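PDB 3UOR: ABC transporter sugar binding protein from Xanthomonas axonopodis pv. citri, which probably serves as the periplasmic binding protein that captures maltose or related sugars for an ABC importer. Local coordinates for residues 31-36 / 83-88; 118-123 / 341-346; 148-153 / 278-283; 164-169 / 290-295. One frame throughout, in Å; residues are numbered along the deposited sequence.

Contact 1 (31-36 / 83-88); sequences TVRFWA and LPDVCQ
Backbone bonds join R33 and W35 to V86 and Q88 in parallel register: strands 31-36 and 86-88 run 4.6 Å apart, their directions only 7° from each other. V86 N gives its hydrogen to R33 O, W35 N bonds to V86 O, and Q88 N meets W35 O at 2.9 Å in a nearly straight bond (173°). Just before the pairing starts, the side chain of D85 stands in for a backbone acceptor: its OD1 takes R33 N at 2.6 Å through the anti lone pair, while OD2 bonds to S311.

Apolar contacts lie on both faces. On the W35 and C87 face, P84 sits over the indole, its CG 3.5 Å from the centroid of the five-membered ring, a CH-pi contact; K73 adds a cation-pi contact to the same indole. On the other face F34 CD1 meets V86 CG1 at 3.8 Å, with L320 of helix 314-324 packed beside F34.

This is parallel pairing of the kind usual in the alpha/beta lobes of periplasmic binding proteins. The carboxylate takes the strand's hydrogen bonding beyond the backbone pairs, and with a partner on each oxygen the buried D85 is consistent with staying ionised.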
loop_
_atom_site.group_PDB
_atom_site.type_symbol
_atom_site.label_atom_id
_atom_site.label_comp_id
_atom_site.label_asym_id
_atom_site.label_seq_id
_atom_site.Cartn_x
_atom_site.Cartn_y
_atom_site.Cartn_z
ATOM N N THR A 31 21.769 -5.437 -23.679
ATOM C CA THR A 31 21.558 -4.565 -22.536
ATOM C C THR A 31 20.103 -4.153 -22.362
ATOM O O THR A 31 19.468 -3.630 -23.277
ATOM C CB THR A 31 22.452 -3.320 -22.572
ATOM O OG1 THR A 31 23.800 -3.699 -22.267
ATOM C CG2 THR A 31 21.987 -2.309 -21.537
ATOM N N VAL A 32 19.594 -4.404 -21.163
ATOM C CA VAL A 32 18.256 -4.006 -20.756
ATOM C C VAL A 32 18.344 -2.845 -19.761
ATOM O O VAL A 32 19.138 -2.880 -18.817
ATOM C CB VAL A 32 17.520 -5.208 -20.133
ATOM C CG1 VAL A 32 16.393 -4.753 -19.260
ATOM C CG2 VAL A 32 17.016 -6.122 -21.235
ATOM N N ARG A 33 17.553 -1.802 -19.986
ATOM C CA ARG A 33 17.516 -0.685 -19.050
ATOM C C ARG A 33 16.324 -0.782 -18.104
ATOM O O ARG A 33 15.160 -0.779 -18.522
ATOM C CB ARG A 33 17.541 0.654 -19.778
ATOM C CG ARG A 33 18.877 0.940 -20.453
ATOM C CD ARG A 33 18.876 2.319 -21.077
ATOM N NE ARG A 33 17.697 2.519 -21.917
ATOM C CZ ARG A 33 16.820 3.509 -21.764
ATOM N NH1 ARG A 33 16.988 4.415 -20.802
ATOM N NH2 ARG A 33 15.779 3.593 -22.585
ATOM N N PHE A 34 16.650 -0.857 -16.822
ATOM C CA PHE A 34 15.692 -1.084 -15.749
ATOM C C PHE A 34 15.713 0.119 -14.801
ATOM O O PHE A 34 16.717 0.375 -14.137
ATOM C CB PHE A 34 16.098 -2.366 -15.009
ATOM C CG PHE A 34 15.248 -2.697 -13.820
ATOM C CD1 PHE A 34 13.991 -2.140 -13.656
ATOM C CD2 PHE A 34 15.705 -3.589 -12.871
ATOM C CE1 PHE A 34 13.210 -2.455 -12.552
ATOM C CE2 PHE A 34 14.935 -3.913 -11.772
ATOM C CZ PHE A 34 13.678 -3.345 -11.611
ATOM N N TRP A 35 14.618 0.868 -14.757
ATOM C CA TRP A 35 14.503 1.995 -13.833
ATOM C C TRP A 35 13.753 1.584 -12.572
ATOM O O TRP A 35 12.690 0.979 -12.652
ATOM C CB TRP A 35 13.751 3.148 -14.475
ATOM C CG TRP A 35 14.463 3.821 -15.576
ATOM C CD1 TRP A 35 15.660 3.466 -16.129
ATOM C CD2 TRP A 35 14.021 4.985 -16.281
ATOM N NE1 TRP A 35 15.989 4.343 -17.140
ATOM C CE2 TRP A 35 14.997 5.284 -17.249
ATOM C CE3 TRP A 35 12.888 5.804 -16.187
ATOM C CZ2 TRP A 35 14.876 6.368 -18.116
ATOM C CZ3 TRP A 35 12.772 6.875 -17.037
ATOM C CH2 TRP A 35 13.758 7.148 -17.995
ATOM N N ALA A 36 14.309 1.921 -11.412
ATOM C CA ALA A 36 13.688 1.603 -10.137
ATOM C C ALA A 36 13.918 2.795 -9.213
ATOM O O ALA A 36 14.719 3.668 -9.537
ATOM C CB ALA A 36 14.296 0.350 -9.570
ATOM N N LEU A 83 12.138 5.793 -23.011
ATOM C CA LEU A 83 11.706 4.943 -21.904
ATOM C C LEU A 83 12.620 3.732 -21.743
ATOM O O LEU A 83 13.139 3.205 -22.720
ATOM C CB LEU A 83 10.274 4.454 -22.129
ATOM C CG LEU A 83 9.165 5.498 -22.192
ATOM C CD1 LEU A 83 7.828 4.813 -22.439
ATOM C CD2 LEU A 83 9.136 6.321 -20.905
ATOM N N PRO A 84 12.806 3.276 -20.499
ATOM C CA PRO A 84 13.612 2.075 -20.281
ATOM C C PRO A 84 12.837 0.854 -20.747
ATOM O O PRO A 84 11.678 0.984 -21.136
ATOM C CB PRO A 84 13.777 2.050 -18.767
ATOM C CG PRO A 84 12.541 2.721 -18.260
ATOM C CD PRO A 84 12.200 3.782 -19.256
ATOM N N ASP A 85 13.463 -0.315 -20.711
ATOM C CA ASP A 85 12.783 -1.554 -21.076
ATOM C C ASP A 85 11.909 -2.036 -19.941
ATOM O O ASP A 85 10.726 -2.320 -20.128
ATOM C CB ASP A 85 13.806 -2.636 -21.411
ATOM C CG ASP A 85 14.808 -2.173 -22.448
ATOM O OD1 ASP A 85 15.995 -1.988 -22.099
ATOM O OD2 ASP A 85 14.391 -1.963 -23.602
ATOM N N VAL A 86 12.503 -2.136 -18.761
ATOM C CA VAL A 86 11.768 -2.564 -17.589
ATOM C C VAL A 86 11.701 -1.420 -16.578
ATOM O O VAL A 86 12.633 -0.618 -16.453
ATOM C CB VAL A 86 12.399 -3.818 -16.980
ATOM C CG1 VAL A 86 11.648 -4.242 -15.714
ATOM C CG2 VAL A 86 12.398 -4.930 -18.014
ATOM N N CYS A 87 10.582 -1.324 -15.878
ATOM C CA CYS A 87 10.394 -0.215 -14.960
ATOM C C CYS A 87 9.546 -0.607 -13.759
ATOM O O CYS A 87 8.517 -1.283 -13.891
ATOM C CB CYS A 87 9.750 0.965 -15.689
ATOM S SG CYS A 87 9.709 2.498 -14.733
ATOM N N GLN A 88 9.986 -0.164 -12.589
ATOM C CA GLN A 88 9.194 -0.258 -11.372
ATOM C C GLN A 88 8.138 0.850 -11.406
ATOM O O GLN A 88 8.470 2.024 -11.598
ATOM C CB GLN A 88 10.096 -0.052 -10.154
ATOM C CG GLN A 88 9.333 0.092 -8.861
ATOM C CD GLN A 88 10.193 0.541 -7.705
ATOM O OE1 GLN A 88 11.400 0.732 -7.846
ATOM N NE2 GLN A 88 9.568 0.716 -6.538
#

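Contact 2 (118-123 / 341-346); sequences PADYFP and PPRRST
The Y121 ring carries R343 CB over the centre of one face, 4.0 Å from the centroid and almost on the normal, a CH-pi contact. R343 crosses the ring at a slant, and its guanidinium, turned 25° from the ring plane, has Y121 CE2 over one face and the D120 carboxylate at its edge. F122 is met differently: R344 N lies over a face of its ring, and P341 O is at the edge, in plane. The R344 guanidinium takes A119 O at its edge, through an NH1 bond of 3.0 Å.

One oxygen collects most of the polar contacts. D120 OD1 accepts R343 NE at 2.8 Å on its anti lone pair, in a salt bridge, and S345 N on its syn lone pair; S345 OG also donates to it, at 2.8 Å. With CG anti to the backbone N (chi1 -172°), the carboxylate swings toward R343 and S345. Its second oxygen, OD2, takes a hydrogen from a water that in turn accepts from R344 NH1.

Two backbone bonds lie beside the carboxylate. R344 N points almost straight at D120 O (2.7 Å, 168°), and F122 N reaches P342 O at 3.3 Å.

Both arginines have further partners, R343 NH1 at the carbonyls of I115 and S325, and R344 NE in a salt bridge with E366. Three donors on one oxygen, one of them a cationic arginine and another a backbone N-H, should stabilise D120 as a carboxylate and fix its rotation, tying the loop before helix 123-127 to the segment 341-346.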
loop_
_atom_site.group_PDB
_atom_site.type_symbol
_atom_site.label_atom_id
_atom_site.label_comp_id
_atom_site.label_asym_id
_atom_site.label_seq_id
_atom_site.Cartn_x
_atom_site.Cartn_y
_atom_site.Cartn_z
ATOM N N PRO A 118 -0.684 -16.735 -11.895
ATOM C CA PRO A 118 -1.567 -15.731 -11.296
ATOM C C PRO A 118 -2.322 -16.270 -10.100
ATOM O O PRO A 118 -2.605 -15.510 -9.177
ATOM C CB PRO A 118 -2.545 -15.408 -12.421
ATOM C CG PRO A 118 -1.790 -15.759 -13.681
ATOM C CD PRO A 118 -1.015 -16.988 -13.309
ATOM N N ALA A 119 -2.645 -17.559 -10.098
ATOM C CA ALA A 119 -3.433 -18.111 -8.995
ATOM C C ALA A 119 -2.651 -18.100 -7.681
ATOM O O ALA A 119 -3.230 -18.248 -6.609
ATOM C CB ALA A 119 -3.906 -19.547 -9.323
ATOM N N ASP A 120 -1.333 -17.941 -7.759
ATOM C CA ASP A 120 -0.509 -17.940 -6.540
ATOM C C ASP A 120 -0.347 -16.524 -5.964
ATOM O O ASP A 120 0.230 -16.350 -4.889
ATOM C CB ASP A 120 0.861 -18.548 -6.836
ATOM C CG ASP A 120 1.708 -18.754 -5.590
ATOM O OD1 ASP A 120 2.900 -18.346 -5.610
ATOM O OD2 ASP A 120 1.187 -19.313 -4.601
ATOM N N TYR A 121 -0.855 -15.516 -6.682
ATOM C CA TYR A 121 -0.737 -14.126 -6.238
ATOM C C TYR A 121 -1.963 -13.697 -5.436
ATOM O O TYR A 121 -3.093 -14.070 -5.752
ATOM C CB TYR A 121 -0.564 -13.183 -7.442
ATOM C CG TYR A 121 0.844 -13.172 -8.000
ATOM C CD1 TYR A 121 1.689 -12.108 -7.764
ATOM C CD2 TYR A 121 1.336 -14.243 -8.746
ATOM C CE1 TYR A 121 2.975 -12.096 -8.259
ATOM C CE2 TYR A 121 2.632 -14.232 -9.248
ATOM C CZ TYR A 121 3.439 -13.158 -9.004
ATOM O OH TYR A 121 4.724 -13.111 -9.494
ATOM N N PHE A 122 -1.758 -12.918 -4.389
ATOM C CA PHE A 122 -2.911 -12.464 -3.620
ATOM C C PHE A 122 -3.866 -11.744 -4.577
ATOM O O PHE A 122 -3.434 -10.942 -5.400
ATOM C CB PHE A 122 -2.470 -11.595 -2.445
ATOM C CG PHE A 122 -1.526 -12.301 -1.504
ATOM C CD1 PHE A 122 -1.983 -13.322 -0.687
ATOM C CD2 PHE A 122 -0.187 -11.948 -1.444
ATOM C CE1 PHE A 122 -1.127 -13.979 0.192
ATOM C CE2 PHE A 122 0.681 -12.602 -0.576
ATOM C CZ PHE A 122 0.210 -13.635 0.235
ATOM N N PRO A 123 -5.160 -12.080 -4.513
ATOM C CA PRO A 123 -6.074 -11.622 -5.572
ATOM C C PRO A 123 -6.205 -10.095 -5.622
ATOM O O PRO A 123 -6.189 -9.546 -6.713
ATOM C CB PRO A 123 -7.409 -12.301 -5.218
ATOM C CG PRO A 123 -7.286 -12.645 -3.750
ATOM C CD PRO A 123 -5.824 -12.952 -3.530
ATOM N N PRO A 341 6.420 -9.913 -0.104
ATOM C CA PRO A 341 6.200 -10.683 -1.331
ATOM C C PRO A 341 4.736 -10.636 -1.717
ATOM O O PRO A 341 3.870 -10.640 -0.840
ATOM C CB PRO A 341 6.589 -12.098 -0.919
ATOM C CG PRO A 341 7.661 -11.892 0.138
ATOM C CD PRO A 341 7.123 -10.689 0.927
ATOM N N PRO A 342 4.453 -10.617 -3.021
ATOM C CA PRO A 342 3.064 -10.542 -3.493
ATOM C C PRO A 342 2.464 -11.903 -3.788
ATOM O O PRO A 342 1.352 -11.925 -4.311
ATOM C CB PRO A 342 3.192 -9.768 -4.805
ATOM C CG PRO A 342 4.526 -10.142 -5.318
ATOM C CD PRO A 342 5.418 -10.363 -4.100
ATOM N N ARG A 343 3.155 -13.003 -3.469
ATOM C CA ARG A 343 2.624 -14.342 -3.805
ATOM C C ARG A 343 2.716 -15.359 -2.666
ATOM O O ARG A 343 3.616 -15.296 -1.853
ATOM C CB ARG A 343 3.270 -14.904 -5.092
ATOM C CG ARG A 343 4.780 -15.036 -5.065
ATOM C CD ARG A 343 5.349 -15.491 -6.424
ATOM N NE ARG A 343 4.685 -16.694 -6.929
ATOM C CZ ARG A 343 5.052 -17.333 -8.040
ATOM N NH1 ARG A 343 6.097 -16.906 -8.749
ATOM N NH2 ARG A 343 4.374 -18.400 -8.447
ATOM N N ARG A 344 1.772 -16.292 -2.614
ATOM C CA ARG A 344 1.677 -17.204 -1.481
ATOM C C ARG A 344 2.879 -18.093 -1.335
ATOM O O ARG A 344 3.280 -18.420 -0.224
ATOM C CB ARG A 344 0.453 -18.096 -1.600
ATOM C CG ARG A 344 -0.790 -17.314 -1.619
ATOM C CD ARG A 344 -1.950 -18.138 -1.187
ATOM N NE ARG A 344 -3.143 -17.325 -1.372
ATOM C CZ ARG A 344 -3.714 -17.139 -2.551
ATOM N NH1 ARG A 344 -3.201 -17.727 -3.628
ATOM N NH2 ARG A 344 -4.790 -16.375 -2.652
ATOM N N SER A 345 3.464 -18.499 -2.449
ATOM C CA SER A 345 4.528 -19.480 -2.327
ATOM C C SER A 345 5.787 -18.871 -1.708
ATOM O O SER A 345 6.541 -19.559 -1.030
ATOM C CB SER A 345 4.784 -20.234 -3.645
ATOM O OG SER A 345 5.297 -19.389 -4.646
ATOM N N THR A 346 6.007 -17.578 -1.903
ATOM C CA THR A 346 7.141 -16.950 -1.234
ATOM C C THR A 346 6.893 -16.944 0.263
ATOM O O THR A 346 7.818 -17.089 1.047
ATOM C CB THR A 346 7.359 -15.526 -1.689
ATOM O OG1 THR A 346 7.441 -15.509 -3.110
ATOM C CG2 THR A 346 8.665 -14.990 -1.121
HETATM O O HOH W 1 -1.322 -20.169 -3.979
#

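Contact 3 (148-153 / 278-283); sequences FYRKDL and PGMEGN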
loop_
_atom_site.group_PDB
_atom_site.type_symbol
_atom_site.label_atom_id
_atom_site.label_comp_id
_atom_site.label_asym_id
_atom_site.label_seq_id
_atom_site.Cartn_x
_atom_site.Cartn_y
_atom_site.Cartn_z
ATOM N N PHE A 148 0.971 -2.108 14.436
ATOM C CA PHE A 148 2.094 -2.430 15.307
ATOM C C PHE A 148 1.586 -2.166 16.708
ATOM O O PHE A 148 0.903 -1.172 16.923
ATOM C CB PHE A 148 3.290 -1.508 15.009
ATOM C CG PHE A 148 3.974 -1.817 13.718
ATOM C CD1 PHE A 148 5.198 -2.480 13.704
ATOM C CD2 PHE A 148 3.390 -1.487 12.518
ATOM C CE1 PHE A 148 5.830 -2.786 12.506
ATOM C CE2 PHE A 148 4.019 -1.806 11.312
ATOM C CZ PHE A 148 5.239 -2.449 11.310
ATOM N N TYR A 149 1.911 -3.036 17.662
ATOM C CA TYR A 149 1.374 -2.896 19.008
ATOM C C TYR A 149 2.346 -3.284 20.101
ATOM O O TYR A 149 3.204 -4.145 19.899
ATOM C CB TYR A 149 0.079 -3.691 19.181
ATOM C CG TYR A 149 0.245 -5.190 19.165
ATOM C CD1 TYR A 149 0.426 -5.884 17.962
ATOM C CD2 TYR A 149 0.216 -5.918 20.348
ATOM C CE1 TYR A 149 0.573 -7.276 17.942
ATOM C CE2 TYR A 149 0.359 -7.306 20.345
ATOM C CZ TYR A 149 0.535 -7.979 19.142
ATOM O OH TYR A 149 0.656 -9.343 19.152
ATOM N N ARG A 150 2.199 -2.628 21.255
ATOM C CA ARG A 150 2.932 -2.979 22.465
ATOM C C ARG A 150 2.189 -4.087 23.206
ATOM O O ARG A 150 1.099 -3.862 23.744
ATOM C CB ARG A 150 3.087 -1.758 23.369
ATOM C CG ARG A 150 3.997 -0.661 22.792
ATOM C CD ARG A 150 5.441 -0.869 23.221
ATOM N NE ARG A 150 5.564 -1.036 24.680
ATOM C CZ ARG A 150 5.751 -0.030 25.536
ATOM N NH1 ARG A 150 5.845 1.217 25.092
ATOM N NH2 ARG A 150 5.857 -0.268 26.838
ATOM N N LYS A 151 2.774 -5.286 23.213
ATOM C CA LYS A 151 2.173 -6.448 23.863
ATOM C C LYS A 151 1.969 -6.228 25.356
ATOM O O LYS A 151 0.907 -6.533 25.904
ATOM C CB LYS A 151 3.034 -7.693 23.652
ATOM C CG LYS A 151 3.116 -8.151 22.214
ATOM C CD LYS A 151 3.954 -9.423 22.079
ATOM C CE LYS A 151 4.067 -9.849 20.611
ATOM N NZ LYS A 151 4.992 -10.998 20.399
ATOM N N ASP A 152 3.000 -5.713 26.009
ATOM C CA ASP A 152 2.920 -5.407 27.431
ATOM C C ASP A 152 1.779 -4.426 27.725
ATOM O O ASP A 152 0.962 -4.674 28.604
ATOM C CB ASP A 152 4.264 -4.878 27.939
ATOM C CG ASP A 152 4.777 -3.692 27.133
ATOM O OD1 ASP A 152 4.293 -3.481 26.004
ATOM O OD2 ASP A 152 5.672 -2.970 27.625
ATOM N N LEU A 153 1.696 -3.329 26.977
ATOM C CA LEU A 153 0.623 -2.352 27.204
ATOM C C LEU A 153 -0.759 -2.962 26.946
ATOM O O LEU A 153 -1.727 -2.635 27.623
ATOM C CB LEU A 153 0.832 -1.100 26.346
ATOM C CG LEU A 153 1.628 0.072 26.944
ATOM C CD1 LEU A 153 2.889 -0.408 27.624
ATOM C CD2 LEU A 153 1.961 1.158 25.902
ATOM N N PRO A 278 16.576 -2.381 25.262
ATOM C CA PRO A 278 17.011 -3.625 25.909
ATOM C C PRO A 278 15.905 -4.595 26.352
ATOM O O PRO A 278 15.799 -5.689 25.781
ATOM C CB PRO A 278 17.792 -3.107 27.111
ATOM C CG PRO A 278 18.463 -1.874 26.573
ATOM C CD PRO A 278 17.566 -1.311 25.474
ATOM N N GLY A 279 15.104 -4.216 27.343
ATOM C CA GLY A 279 14.125 -5.138 27.899
ATOM C C GLY A 279 12.923 -5.455 27.024
ATOM O O GLY A 279 12.034 -6.208 27.433
ATOM N N MET A 280 12.913 -4.906 25.811
ATOM C CA MET A 280 11.724 -4.893 24.957
ATOM C C MET A 280 11.659 -5.919 23.827
ATOM O O MET A 280 10.701 -5.902 23.048
ATOM C CB MET A 280 11.545 -3.508 24.341
ATOM C CG MET A 280 10.924 -2.516 25.261
ATOM S SD MET A 280 9.167 -2.822 25.444
ATOM C CE MET A 280 8.649 -1.130 25.724
ATOM N N GLU A 281 12.660 -6.785 23.704
ATOM C CA GLU A 281 12.588 -7.813 22.676
ATOM C C GLU A 281 11.335 -8.652 22.939
ATOM O O GLU A 281 11.082 -9.061 24.078
ATOM C CB GLU A 281 13.858 -8.675 22.647
ATOM C CG GLU A 281 13.804 -9.817 21.621
ATOM C CD GLU A 281 15.040 -9.901 20.713
ATOM O OE1 GLU A 281 16.182 -9.874 21.224
ATOM O OE2 GLU A 281 14.862 -10.013 19.480
ATOM N N GLY A 282 10.527 -8.863 21.900
ATOM C CA GLY A 282 9.315 -9.661 22.023
ATOM C C GLY A 282 8.139 -9.070 22.805
ATOM O O GLY A 282 7.153 -9.766 23.050
ATOM N N ASN A 283 8.229 -7.805 23.205
ATOM C CA ASN A 283 7.086 -7.127 23.811
ATOM C C ASN A 283 6.304 -6.245 22.835
ATOM O O ASN A 283 5.467 -5.445 23.246
ATOM C CB ASN A 283 7.503 -6.333 25.050
ATOM C CG ASN A 283 7.655 -7.217 26.272
ATOM O OD1 ASN A 283 6.664 -7.675 26.849
ATOM N ND2 ASN A 283 8.899 -7.479 26.664
#
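K151 N donates to N283 O over 2.7 Å, the one hydrogen bond between the two segments. It is bent, 137° at the hydrogen, and the donor comes in from above, 42° out of the carbonyl plane. It falls where strand 134-150 gives way to helix 151-156, so the carbonyl of N283 occupies the first N-H of the helix.

The K151 side chain follows the same line. Extended beyond CG, it runs along the backbone of G282 and N283 with CB 3.3 Å from N283 O and CD 3.4 Å from G282 O, its aliphatic part covering the corner of the type II turn from M280 to N283. G282 takes the positive phi expected at the third position of such a turn, and N283 N closes it on M280 O.

D152 turns back toward the strand: R150 grips it side-on, NE to OD1 and NH2 to OD2, the latter at 2.8 Å and in the guanidinium plane. With CG between the backbone N and the carbonyl carbon (chi1 54°), the D152 carboxylate is turned to face the arginine. L153 CD2 covers one guanidinium face, and R150 NH1 bonds to F254 O. N283 OD1 lies 3.8 Å from D152 CB.

The contact is at the surface, where the turn after helix 267-275 leads into strand 284-287. That strand pairs antiparallel with strand 134-150 through Y149 and G285, while R150 pairs with A260 of strand 259-264. The turn therefore meets the beginning of helix 151-156 at the edge of the pairing.

Contact 4 (164-169 / 290-295); sequences KTWAEM and PGPNGL
W166 N and K164 O both bond to G291 of the loop 290-295, beside the capping box that starts helix 166-180. Within the box T165 OG1 accepts E168 N at 2.9 Å, and E168 OE1 takes the backbone N-H groups of both T165 and K164. T165 holds OG1 between its N and carbonyl carbon (chi1 75°), which brings the hydroxyl under the first turn and leaves CG2 turned to the backbone of G294.

The backbone hydrogen bonds cross on both sides of T165. G291 N donates to K164 O, and W166 N to G291 O at 2.7 Å, the donor lying 45° above the carbonyl plane, so T165 and G291 form a single bridge. A water extends the link, accepting from A167 N and donating to P292 O; another first-turn N-H is thus satisfied through the loop.

Apolar packing centres on W166. P292 lies beside it, pointing the same way, and its CD sits over the five-membered ring 3.8 Å from the centroid, a CH-pi contact. F229 stacks on the indole, and F200 meets it at a steep angle. P290 packs on M169, its CG 3.8 Å from M169 SD, with L147 of strand 134-150 touching both residues. Further out, L295 CD2 packs 3.6 Å from K164 CB.

G294 has backbone angles at which a CB would run into the preceding carbonyl O, and it passes beside K164 O. The indole N-H has its stronger partner in Q203 OE1; its bond within the contact, NE1 to the in-plane P290 O, is weak, 3.3 Å and 125°.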
loop_
_atom_site.group_PDB
_atom_site.type_symbol
_atom_site.label_atom_id
_atom_site.label_comp_id
_atom_site.label_asym_id
_atom_site.label_seq_id
_atom_site.Cartn_x
_atom_site.Cartn_y
_atom_site.Cartn_z
ATOM N N LYS A 164 -10.218 -8.020 16.587
ATOM C CA LYS A 164 -10.367 -8.359 15.173
ATOM C C LYS A 164 -11.550 -7.656 14.545
ATOM O O LYS A 164 -11.621 -7.541 13.319
ATOM C CB LYS A 164 -10.521 -9.872 14.966
ATOM C CG LYS A 164 -9.334 -10.693 15.445
ATOM C CD LYS A 164 -9.514 -12.172 15.090
ATOM C CE LYS A 164 -8.279 -12.969 15.481
ATOM N NZ LYS A 164 -8.211 -14.261 14.739
ATOM N N THR A 165 -12.494 -7.213 15.377
ATOM C CA THR A 165 -13.607 -6.430 14.879
ATOM C C THR A 165 -13.449 -4.971 15.301
ATOM O O THR A 165 -12.787 -4.658 16.290
ATOM C CB THR A 165 -14.932 -6.932 15.425
ATOM O OG1 THR A 165 -15.046 -6.521 16.791
ATOM C CG2 THR A 165 -14.997 -8.464 15.349
ATOM N N TRP A 166 -14.082 -4.081 14.552
ATOM C CA TRP A 166 -14.174 -2.684 14.948
ATOM C C TRP A 166 -14.621 -2.504 16.396
ATOM O O TRP A 166 -13.958 -1.798 17.165
ATOM C CB TRP A 166 -15.107 -1.939 14.010
ATOM C CG TRP A 166 -14.454 -1.573 12.674
ATOM C CD1 TRP A 166 -13.278 -2.062 12.164
ATOM C CD2 TRP A 166 -14.970 -0.667 11.691
ATOM N NE1 TRP A 166 -13.033 -1.510 10.928
ATOM C CE2 TRP A 166 -14.053 -0.646 10.617
ATOM C CE3 TRP A 166 -16.123 0.137 11.619
ATOM C CZ2 TRP A 166 -14.243 0.161 9.481
ATOM C CZ3 TRP A 166 -16.315 0.935 10.493
ATOM C CH2 TRP A 166 -15.378 0.942 9.441
ATOM N N ALA A 167 -15.731 -3.138 16.782
ATOM C CA ALA A 167 -16.241 -2.962 18.150
ATOM C C ALA A 167 -15.244 -3.443 19.202
ATOM O O ALA A 167 -15.040 -2.780 20.221
ATOM C CB ALA A 167 -17.583 -3.657 18.340
ATOM N N GLU A 168 -14.625 -4.599 18.962
ATOM C CA GLU A 168 -13.571 -5.085 19.853
ATOM C C GLU A 168 -12.421 -4.063 19.912
ATOM O O GLU A 168 -11.839 -3.814 20.964
ATOM C CB GLU A 168 -13.038 -6.441 19.370
ATOM C CG GLU A 168 -14.069 -7.567 19.414
ATOM C CD GLU A 168 -13.611 -8.838 18.715
ATOM O OE1 GLU A 168 -12.513 -8.836 18.088
ATOM O OE2 GLU A 168 -14.355 -9.841 18.800
ATOM N N MET A 169 -12.088 -3.479 18.770
ATOM C CA MET A 169 -11.005 -2.513 18.735
ATOM C C MET A 169 -11.349 -1.303 19.618
ATOM O O MET A 169 -10.503 -0.804 20.382
ATOM C CB MET A 169 -10.714 -2.067 17.300
ATOM C CG MET A 169 -9.377 -1.341 17.184
ATOM S SD MET A 169 -9.083 -0.699 15.541
ATOM C CE MET A 169 -7.584 0.219 15.867
ATOM N N PRO A 290 -8.275 -4.719 12.214
ATOM C CA PRO A 290 -9.655 -5.151 12.475
ATOM C C PRO A 290 -10.613 -4.614 11.418
ATOM O O PRO A 290 -10.376 -3.541 10.865
ATOM C CB PRO A 290 -9.965 -4.513 13.829
ATOM C CG PRO A 290 -8.608 -4.358 14.477
ATOM C CD PRO A 290 -7.676 -4.028 13.374
ATOM N N GLY A 291 -11.668 -5.360 11.122
ATOM C CA GLY A 291 -12.706 -4.892 10.216
ATOM C C GLY A 291 -14.052 -4.881 10.932
ATOM O O GLY A 291 -14.140 -5.283 12.096
ATOM N N PRO A 292 -15.111 -4.422 10.245
ATOM C CA PRO A 292 -16.445 -4.320 10.855
ATOM C C PRO A 292 -16.961 -5.626 11.484
ATOM O O PRO A 292 -17.556 -5.594 12.575
ATOM C CB PRO A 292 -17.330 -3.911 9.677
ATOM C CG PRO A 292 -16.395 -3.143 8.763
ATOM C CD PRO A 292 -15.042 -3.761 8.921
ATOM N N ASN A 293 -16.729 -6.746 10.804
ATOM C CA ASN A 293 -17.256 -8.046 11.212
ATOM C C ASN A 293 -16.188 -9.077 11.506
ATOM O O ASN A 293 -16.494 -10.230 11.773
ATOM C CB ASN A 293 -18.159 -8.591 10.120
ATOM C CG ASN A 293 -19.272 -7.644 9.799
ATOM O OD1 ASN A 293 -20.013 -7.230 10.687
ATOM N ND2 ASN A 293 -19.375 -7.259 8.538
ATOM N N GLY A 294 -14.934 -8.651 11.456
ATOM C CA GLY A 294 -13.811 -9.556 11.614
ATOM C C GLY A 294 -12.625 -8.926 10.930
ATOM O O GLY A 294 -12.711 -7.784 10.456
ATOM N N LEU A 295 -11.516 -9.649 10.891
ATOM C CA LEU A 295 -10.323 -9.139 10.246
ATOM C C LEU A 295 -10.706 -8.696 8.847
ATOM O O LEU A 295 -11.351 -9.440 8.112
ATOM C CB LEU A 295 -9.251 -10.221 10.203
ATOM C CG LEU A 295 -8.686 -10.535 11.583
ATOM C CD1 LEU A 295 -7.485 -11.471 11.463
ATOM C CD2 LEU A 295 -8.272 -9.224 12.208
HETATM O O HOH W 2 -17.545 -4.289 14.925
#

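Contact 1 and contact 4 lie on opposite sides of the chain's centre, their own centres about 42 Å apart, and contact 2 falls between them, about 24 Å from contact 1 and 25 Å from contact 4. Contacts 1 and 3 both reach the same mixed sheet, yet their nearest atoms are about 19 Å apart. Contacts 3 and 4 are closer neighbours, centres about 22 Å apart, and their segments alternate along the chain: helices 151-156 and 166-180 follow one another, as do the two loops on either side of strand 284-287. Contact 2 spans both of these in sequence, joining segments 218 residues apart; its centre is about 31 Å from that of contact 3.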